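Long-range contacts in peptidase S8 and S53, subtilisin, kexin, sedolisin (Mycobacterium smegmatis, PDB 4KG7), which probably cleaves proteins as a subtilisin-type serine endopeptidase, the mycosin MycP3 of the ESX-3 type VII secretion system: residues V71-V76 and N177-T182; A109-G114 and A321-S326; V259-A264 and G278-I283. All coordinates share one frame; numbering follows the deposited sequence.

Contact 1 (V71-V76 and N177-T182); sequences VIDTGV and NISLVT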
loop_
_atom_site.group_PDB
_atom_site.type_symbol
_atom_site.label_atom_id
_atom_site.label_comp_id
_atom_site.label_asym_id
_atom_site.label_seq_id
_atom_site.Cartn_x
_atom_site.Cartn_y
_atom_site.Cartn_z
ATOM N N VAL A 71 -5.883 -0.236 6.574
ATOM C CA VAL A 71 -4.648 0.485 6.272
ATOM C C VAL A 71 -3.617 -0.045 7.270
ATOM O O VAL A 71 -3.669 0.283 8.457
ATOM C CB VAL A 71 -4.901 2.003 6.410
ATOM C CG1 VAL A 71 -3.609 2.787 6.209
ATOM C CG2 VAL A 71 -5.951 2.452 5.415
ATOM N N ILE A 72 -2.745 -0.917 6.777
ATOM C CA ILE A 72 -1.674 -1.515 7.559
ATOM C C ILE A 72 -0.481 -0.624 7.320
ATOM O O ILE A 72 0.081 -0.645 6.257
ATOM C CB ILE A 72 -1.446 -2.971 7.134
ATOM C CG1 ILE A 72 -2.730 -3.789 7.370
ATOM C CG2 ILE A 72 -0.251 -3.540 7.858
ATOM C CD1 ILE A 72 -2.562 -5.264 7.046
ATOM N N ASP A 73 -0.149 0.235 8.291
ATOM C CA ASP A 73 0.764 1.344 7.999
ATOM C C ASP A 73 1.332 1.907 9.298
ATOM O O ASP A 73 1.504 1.183 10.271
ATOM C CB ASP A 73 0.023 2.390 7.165
ATOM C CG ASP A 73 0.912 3.117 6.188
ATOM O OD1 ASP A 73 1.735 3.909 6.655
ATOM O OD2 ASP A 73 0.784 2.946 4.939
ATOM N N THR A 74 1.671 3.192 9.288
ATOM C CA THR A 74 2.267 3.863 10.439
ATOM C C THR A 74 1.211 4.474 11.398
ATOM O O THR A 74 1.549 5.327 12.226
ATOM C CB THR A 74 3.213 5.005 10.008
ATOM O OG1 THR A 74 2.458 6.084 9.435
ATOM C CG2 THR A 74 4.306 4.539 9.022
ATOM N N GLY A 75 -0.050 4.026 11.313
ATOM C CA GLY A 75 -1.130 4.669 12.052
ATOM C C GLY A 75 -1.794 5.728 11.198
ATOM O O GLY A 75 -1.209 6.216 10.200
ATOM N N VAL A 76 -3.002 6.106 11.605
ATOM C CA VAL A 76 -3.793 7.097 10.893
ATOM C C VAL A 76 -4.316 8.080 11.909
ATOM O O VAL A 76 -5.000 7.693 12.856
ATOM C CB VAL A 76 -4.981 6.470 10.134
ATOM C CG1 VAL A 76 -5.859 7.537 9.471
ATOM C CG2 VAL A 76 -4.503 5.492 9.087
ATOM N N ASN A 177 -4.742 -2.721 2.468
ATOM C CA ASN A 177 -3.728 -1.878 1.859
ATOM C C ASN A 177 -2.416 -1.941 2.630
ATOM O O ASN A 177 -2.391 -1.673 3.842
ATOM C CB ASN A 177 -4.218 -0.430 1.787
ATOM C CG ASN A 177 -3.258 0.449 1.023
ATOM O OD1 ASN A 177 -3.328 0.573 -0.193
ATOM N ND2 ASN A 177 -2.324 1.035 1.726
ATOM N N ILE A 178 -1.340 -2.268 1.915
ATOM C CA ILE A 178 -0.015 -2.400 2.493
ATOM C C ILE A 178 0.922 -1.500 1.687
ATOM O O ILE A 178 1.563 -1.921 0.727
ATOM C CB ILE A 178 0.460 -3.870 2.510
ATOM C CG1 ILE A 178 -0.587 -4.796 3.138
ATOM C CG2 ILE A 178 1.809 -4.016 3.200
ATOM C CD1 ILE A 178 -0.343 -6.277 2.953
ATOM N N SER A 179 0.990 -0.224 2.098
ATOM C CA SER A 179 1.803 0.751 1.385
ATOM C C SER A 179 3.275 0.778 1.802
ATOM O O SER A 179 4.116 1.362 1.086
ATOM C CB SER A 179 1.196 2.139 1.528
ATOM O OG SER A 179 0.060 2.290 0.707
ATOM N N LEU A 180 3.588 0.195 2.951
ATOM C CA LEU A 180 4.966 0.013 3.378
ATOM C C LEU A 180 5.594 -1.177 2.668
ATOM O O LEU A 180 4.903 -2.139 2.318
ATOM C CB LEU A 180 5.033 -0.172 4.892
ATOM C CG LEU A 180 4.462 0.964 5.768
ATOM C CD1 LEU A 180 4.478 0.602 7.251
ATOM C CD2 LEU A 180 5.194 2.246 5.449
ATOM N N VAL A 181 6.902 -1.099 2.466
ATOM C CA VAL A 181 7.673 -2.093 1.717
ATOM C C VAL A 181 8.906 -2.479 2.521
ATOM O O VAL A 181 9.592 -1.614 3.085
ATOM C CB VAL A 181 8.181 -1.488 0.382
ATOM C CG1 VAL A 181 9.046 -2.452 -0.410
ATOM C CG2 VAL A 181 7.013 -1.020 -0.463
ATOM N N THR A 182 9.213 -3.767 2.533
ATOM C CA THR A 182 10.483 -4.283 2.993
ATOM C C THR A 182 11.144 -5.043 1.849
ATOM O O THR A 182 10.480 -5.825 1.172
ATOM C CB THR A 182 10.291 -5.229 4.196
ATOM O OG1 THR A 182 9.648 -4.489 5.243
ATOM C CG2 THR A 182 11.618 -5.817 4.673
HETATM O O HOH W 1 -0.713 0.884 4.136
HETATM O O HOH W 2 2.195 -1.172 4.871
#
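Ile72 N donates to Asn177 O at 3.1 Å, and this one direct bond joins two neighbouring parallel strands just before they part. Beyond it the backbones splay and two waters bridge them. One lies within hydrogen-bonding distance of Ile72 O and of Asp73 OD2 (2.7 Å) and accepts from Ser179 N; the second accepts from Leu180 N and donates to Ile72 O, so two waters meet at that carbonyl. Leu180, with CG anti to its carbonyl carbon (chi1 -59°), sets CD1 3.9 Å from Asp73 CA, while CD2 lies 4.0 Å from Asp73 OD1, beside the carboxylate. Ser179 CB packs against the other oxygen, OD2, at 3.5 Å. OD1 is fixed further by Thr74 N, which reaches its anti lone pair at 2.7 Å, and it is also hydrogen-bonded to His104 ND1, consistent with the Asp–His pair of a subtilisin charge relay. Ser179 OG in turn bonds to the backbone oxygen of Ser319, the predicted charge-relay serine. Strand 129-134 flanks Val71 on the far side through backbone bonds, helix 150-170 packs on Ile72, and helix 104-113 touches Asp73 and Asn177 through Val108.

Contact 2 (A109-G114 and A321-S326); sequences AGLIAG and AAAYVS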
loop_
_atom_site.group_PDB
_atom_site.type_symbol
_atom_site.label_atom_id
_atom_site.label_comp_id
_atom_site.label_asym_id
_atom_site.label_seq_id
_atom_site.Cartn_x
_atom_site.Cartn_y
_atom_site.Cartn_z
ATOM N N ALA A 109 -4.271 6.849 4.055
ATOM C CA ALA A 109 -5.693 6.795 4.394
ATOM C C ALA A 109 -6.467 7.889 3.647
ATOM O O ALA A 109 -7.573 7.679 3.142
ATOM C CB ALA A 109 -5.858 6.939 5.905
ATOM N N GLY A 110 -5.889 9.084 3.580
ATOM C CA GLY A 110 -6.540 10.181 2.908
ATOM C C GLY A 110 -6.802 9.916 1.441
ATOM O O GLY A 110 -7.871 10.226 0.906
ATOM N N LEU A 111 -5.831 9.314 0.757
ATOM C CA LEU A 111 -6.015 9.008 -0.654
ATOM C C LEU A 111 -7.128 7.993 -0.859
ATOM O O LEU A 111 -7.848 8.041 -1.850
ATOM C CB LEU A 111 -4.722 8.510 -1.295
ATOM C CG LEU A 111 -3.623 9.552 -1.465
ATOM C CD1 LEU A 111 -2.409 8.841 -2.052
ATOM C CD2 LEU A 111 -4.052 10.700 -2.347
ATOM N N ILE A 112 -7.226 7.027 0.062
ATOM C CA ILE A 112 -8.190 5.938 -0.037
ATOM C C ILE A 112 -9.608 6.446 0.206
ATOM O O ILE A 112 -10.486 6.181 -0.582
ATOM C CB ILE A 112 -7.860 4.777 0.918
ATOM C CG1 ILE A 112 -6.508 4.184 0.529
ATOM C CG2 ILE A 112 -8.987 3.723 0.881
ATOM C CD1 ILE A 112 -5.970 3.173 1.517
ATOM N N ALA A 113 -9.820 7.171 1.302
ATOM C CA ALA A 113 -11.186 7.494 1.728
ATOM C C ALA A 113 -11.257 8.801 2.499
ATOM O O ALA A 113 -12.214 9.033 3.246
ATOM C CB ALA A 113 -11.732 6.368 2.571
ATOM N N GLY A 114 -10.331 9.722 2.244
ATOM C CA GLY A 114 -10.481 11.085 2.753
ATOM C C GLY A 114 -11.751 11.761 2.221
ATOM O O GLY A 114 -12.239 11.433 1.148
ATOM N N ALA A 321 0.643 5.168 -4.772
ATOM C CA ALA A 321 0.077 4.437 -5.900
ATOM C C ALA A 321 -0.791 3.296 -5.360
ATOM O O ALA A 321 -1.919 3.075 -5.809
ATOM C CB ALA A 321 1.205 3.894 -6.778
ATOM N N ALA A 322 -0.246 2.525 -4.422
ATOM C CA ALA A 322 -1.021 1.427 -3.811
ATOM C C ALA A 322 -2.311 1.938 -3.196
ATOM O O ALA A 322 -3.374 1.347 -3.360
ATOM C CB ALA A 322 -0.184 0.707 -2.760
ATOM N N ALA A 323 -2.211 3.070 -2.497
ATOM C CA ALA A 323 -3.383 3.631 -1.849
ATOM C C ALA A 323 -4.472 3.928 -2.859
ATOM O O ALA A 323 -5.639 3.597 -2.656
ATOM C CB ALA A 323 -3.006 4.880 -1.088
ATOM N N TYR A 324 -4.097 4.538 -3.970
ATOM C CA TYR A 324 -5.081 4.789 -5.040
ATOM C C TYR A 324 -5.735 3.495 -5.488
ATOM O O TYR A 324 -6.954 3.462 -5.666
ATOM C CB TYR A 324 -4.403 5.475 -6.228
ATOM C CG TYR A 324 -4.244 6.970 -6.098
ATOM C CD1 TYR A 324 -5.367 7.792 -5.907
ATOM C CD2 TYR A 324 -3.010 7.601 -6.320
ATOM C CE1 TYR A 324 -5.262 9.157 -5.823
ATOM C CE2 TYR A 324 -2.898 8.970 -6.236
ATOM C CZ TYR A 324 -4.026 9.754 -6.027
ATOM O OH TYR A 324 -3.922 11.124 -5.992
ATOM N N VAL A 325 -4.950 2.449 -5.732
ATOM C CA VAL A 325 -5.514 1.205 -6.161
ATOM C C VAL A 325 -6.456 0.588 -5.132
ATOM O O VAL A 325 -7.500 0.062 -5.500
ATOM C CB VAL A 325 -4.430 0.212 -6.611
ATOM C CG1 VAL A 325 -5.028 -1.169 -6.933
ATOM C CG2 VAL A 325 -3.718 0.757 -7.835
ATOM N N SER A 326 -6.091 0.628 -3.861
ATOM C CA SER A 326 -7.018 0.198 -2.805
ATOM C C SER A 326 -8.343 0.955 -2.841
ATOM O O SER A 326 -9.420 0.379 -2.643
ATOM C CB SER A 326 -6.363 0.321 -1.453
ATOM O OG SER A 326 -5.367 -0.675 -1.329
#
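Leu111 and Ile112 meet Ala323 almost entirely through carbon, with no hydrogen bond crossing between the two helices. The aliphatic contacts centre on the Ala323 methyl, which points at the other helix: CB lies 4.0 Å from Leu111 CB and 3.9 Å from Ile112 CG1. A side chain this small lets the short helical segments run with their axes 7.9 Å apart, crossing at -28° in the same general direction. Ile112 has CG1 anti to its carbonyl carbon (chi1 -63°), which sends that branch across to the neighbouring helix; CG1 rests 3.4 Å from the backbone oxygen Ala323 O, and the CD1 tip continues to Ser326 CB at 4.1 Å.

The aromatic contact is made by Leu111 at the phenol end of Tyr324. CD1 stands 4.2 Å above one face of the ring, displaced toward the rim, while CD2 approaches CZ at 3.8 Å and OH at 3.7 Å.

Ser326 meets Ile112 through CB alone; its OG is probably hydrogen-bonded to Asn177, on strand 175-178. In the subtilisin fold these helices carry the predicted charge-relay His104 (helix 104-113) and Ser319 (helix 318-335). Helix 318-335 lays Ala322 and Ser326 on strand 209-213 and Val325 also on strand 259-265; helix 104-113 sets Ala109 and Ile112 on Leu130 of strand 129-134, so the pair lies against one face of the parallel sheet.

Contact 3 (V259-A264 and G278-I283); sequences VLSVGA and GPWVGI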
loop_
_atom_site.group_PDB
_atom_site.type_symbol
_atom_site.label_atom_id
_atom_site.label_comp_id
_atom_site.label_asym_id
_atom_site.label_seq_id
_atom_site.Cartn_x
_atom_site.Cartn_y
_atom_site.Cartn_z
ATOM N N VAL A 259 -1.431 -11.061 -3.595
ATOM C CA VAL A 259 -1.170 -9.649 -3.429
ATOM C C VAL A 259 -1.128 -8.995 -4.817
ATOM O O VAL A 259 -0.538 -9.569 -5.745
ATOM C CB VAL A 259 0.188 -9.421 -2.757
ATOM C CG1 VAL A 259 0.534 -7.929 -2.720
ATOM C CG2 VAL A 259 0.227 -10.044 -1.353
ATOM N N LEU A 260 -1.817 -7.870 -4.985
ATOM C CA LEU A 260 -1.769 -7.052 -6.185
ATOM C C LEU A 260 -0.715 -6.009 -5.890
ATOM O O LEU A 260 -0.914 -5.128 -5.044
ATOM C CB LEU A 260 -3.114 -6.382 -6.481
ATOM C CG LEU A 260 -3.165 -5.428 -7.681
ATOM C CD1 LEU A 260 -2.641 -6.081 -8.966
ATOM C CD2 LEU A 260 -4.615 -4.955 -7.823
ATOM N N SER A 261 0.415 -6.133 -6.592
ATOM C CA SER A 261 1.568 -5.253 -6.424
ATOM C C SER A 261 1.493 -4.066 -7.385
ATOM O O SER A 261 1.307 -4.244 -8.589
ATOM C CB SER A 261 2.859 -6.060 -6.623
ATOM O OG SER A 261 4.015 -5.220 -6.631
ATOM N N VAL A 262 1.638 -2.863 -6.817
ATOM C CA VAL A 262 1.347 -1.630 -7.488
ATOM C C VAL A 262 2.584 -0.763 -7.686
ATOM O O VAL A 262 3.201 -0.315 -6.713
ATOM C CB VAL A 262 0.321 -0.816 -6.680
ATOM C CG1 VAL A 262 -0.085 0.446 -7.407
ATOM C CG2 VAL A 262 -0.899 -1.631 -6.369
ATOM N N GLY A 263 2.922 -0.528 -8.958
ATOM C CA GLY A 263 3.972 0.426 -9.317
ATOM C C GLY A 263 3.449 1.840 -9.424
ATOM O O GLY A 263 2.251 2.067 -9.398
ATOM N N ALA A 264 4.367 2.817 -9.512
ATOM C CA ALA A 264 4.040 4.247 -9.592
ATOM C C ALA A 264 4.192 4.755 -11.027
ATOM O O ALA A 264 5.118 4.375 -11.736
ATOM C CB ALA A 264 4.933 5.041 -8.686
ATOM N N GLY A 278 9.975 -5.418 -10.825
ATOM C CA GLY A 278 9.992 -6.805 -10.394
ATOM C C GLY A 278 8.951 -7.598 -11.159
ATOM O O GLY A 278 7.986 -7.019 -11.680
ATOM N N PRO A 279 9.089 -8.925 -11.165
ATOM C CA PRO A 279 8.208 -9.823 -11.950
ATOM C C PRO A 279 6.814 -9.978 -11.368
ATOM O O PRO A 279 5.954 -10.567 -12.017
ATOM C CB PRO A 279 8.955 -11.158 -11.906
ATOM C CG PRO A 279 9.673 -11.109 -10.613
ATOM C CD PRO A 279 10.152 -9.684 -10.479
ATOM N N TRP A 280 6.603 -9.421 -10.181
ATOM C CA TRP A 280 5.338 -9.479 -9.447
ATOM C C TRP A 280 4.424 -8.291 -9.719
ATOM O O TRP A 280 3.252 -8.331 -9.359
ATOM C CB TRP A 280 5.629 -9.587 -7.929
ATOM C CG TRP A 280 6.700 -8.680 -7.514
ATOM C CD1 TRP A 280 6.648 -7.317 -7.411
ATOM C CD2 TRP A 280 8.052 -9.056 -7.234
ATOM N NE1 TRP A 280 7.892 -6.825 -7.066
ATOM C CE2 TRP A 280 8.772 -7.871 -6.959
ATOM C CE3 TRP A 280 8.716 -10.271 -7.167
ATOM C CZ2 TRP A 280 10.127 -7.885 -6.613
ATOM C CZ3 TRP A 280 10.070 -10.276 -6.839
ATOM C CH2 TRP A 280 10.760 -9.097 -6.581
ATOM N N VAL A 281 4.954 -7.217 -10.317
ATOM C CA VAL A 281 4.180 -5.961 -10.461
ATOM C C VAL A 281 2.984 -6.215 -11.376
ATOM O O VAL A 281 3.136 -6.743 -12.486
ATOM C CB VAL A 281 5.010 -4.780 -10.960
ATOM C CG1 VAL A 281 4.128 -3.540 -11.051
ATOM C CG2 VAL A 281 6.167 -4.522 -10.001
ATOM N N GLY A 282 1.785 -5.856 -10.893
ATOM C CA GLY A 282 0.535 -6.155 -11.586
ATOM C C GLY A 282 -0.239 -4.979 -12.163
ATOM O O GLY A 282 -1.043 -5.136 -13.087
ATOM N N ILE A 283 0.021 -3.782 -11.653
ATOM C CA ILE A 283 -0.789 -2.628 -12.021
ATOM C C ILE A 283 -0.025 -1.408 -11.534
ATOM O O ILE A 283 0.986 -1.540 -10.830
ATOM C CB ILE A 283 -2.196 -2.739 -11.369
ATOM C CG1 ILE A 283 -3.250 -1.841 -12.063
ATOM C CG2 ILE A 283 -2.121 -2.475 -9.894
ATOM C CD1 ILE A 283 -4.659 -2.206 -11.672
HETATM O O HOH W 3 0.521 -8.032 -8.789
#
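Trp280 offers its indole edge to Ser261: OG lies near the ring plane, 3.5 Å from CD1. Over one face of the indole, Gly278 CA and Pro279 CD stand at heights of 3.7 and 3.6 Å, both displaced toward the rim, so the type I turn from Gly278 to Val281 folds back on its own tryptophan. The first torsion helps, since chi1 of 43° places CG between the backbone N and the carbonyl carbon. Trp243 adds an edge-to-face ring contact, and Ser261 OG finds its hydrogen-bond partner in Ser253 OG.

Past the turn the chain pairs with strand 259-265 in parallel register at Val262 and Ile283, although the short segments diverge by 79°. Ser261 O accepts from Gly282 N at 2.9 Å and takes a weak second bond from Ile283 N. Gly263 N then donates to Ile283 O at 2.9 Å. A water joins Ser261 N to Trp280 O where the strands have not yet closed up.

On the face of the sheet bearing Val262 and Ile283, these two lie side by side, with their CG2 methyls 3.8 Å apart. Ile283 CG2 also meets Leu260 CD1 at 3.8 Å, while that same leucine methyl passes over Gly282 CA. Strand 281-286 is an edge strand of the seven-stranded parallel sheet of the subtilisin-like core. Strand 209-213 bonds to the other side of strand 259-265, helix 318-335 packs on Leu260 and Val262, and helix 341-350 brings Leu348 onto both Leu260 and Ile283.

Overall arrangement
Contacts 1 and 3 belong to the same parallel sheet, with centres about 16 Å apart: contact 1 joins two inner strands, contact 3 joins an edge strand to its neighbour, and strand 209-213 lies between the two strand pairs. Contact 2 pairs two helices against that sheet, its centre about 11 Å from contact 1 and about 16 Å from contact 3. It touches both, through Ser326 on Asn177 and through Ala321 and Val325 on Val262. Along the chain, contacts 1 and 2 interleave, while contact 3 lies inside the loop closed by contact 2. The predicted triad draws Asp73 from contact 1, and His104 and Ser319 from the two helices of contact 2, on this subtilisin-like scaffold.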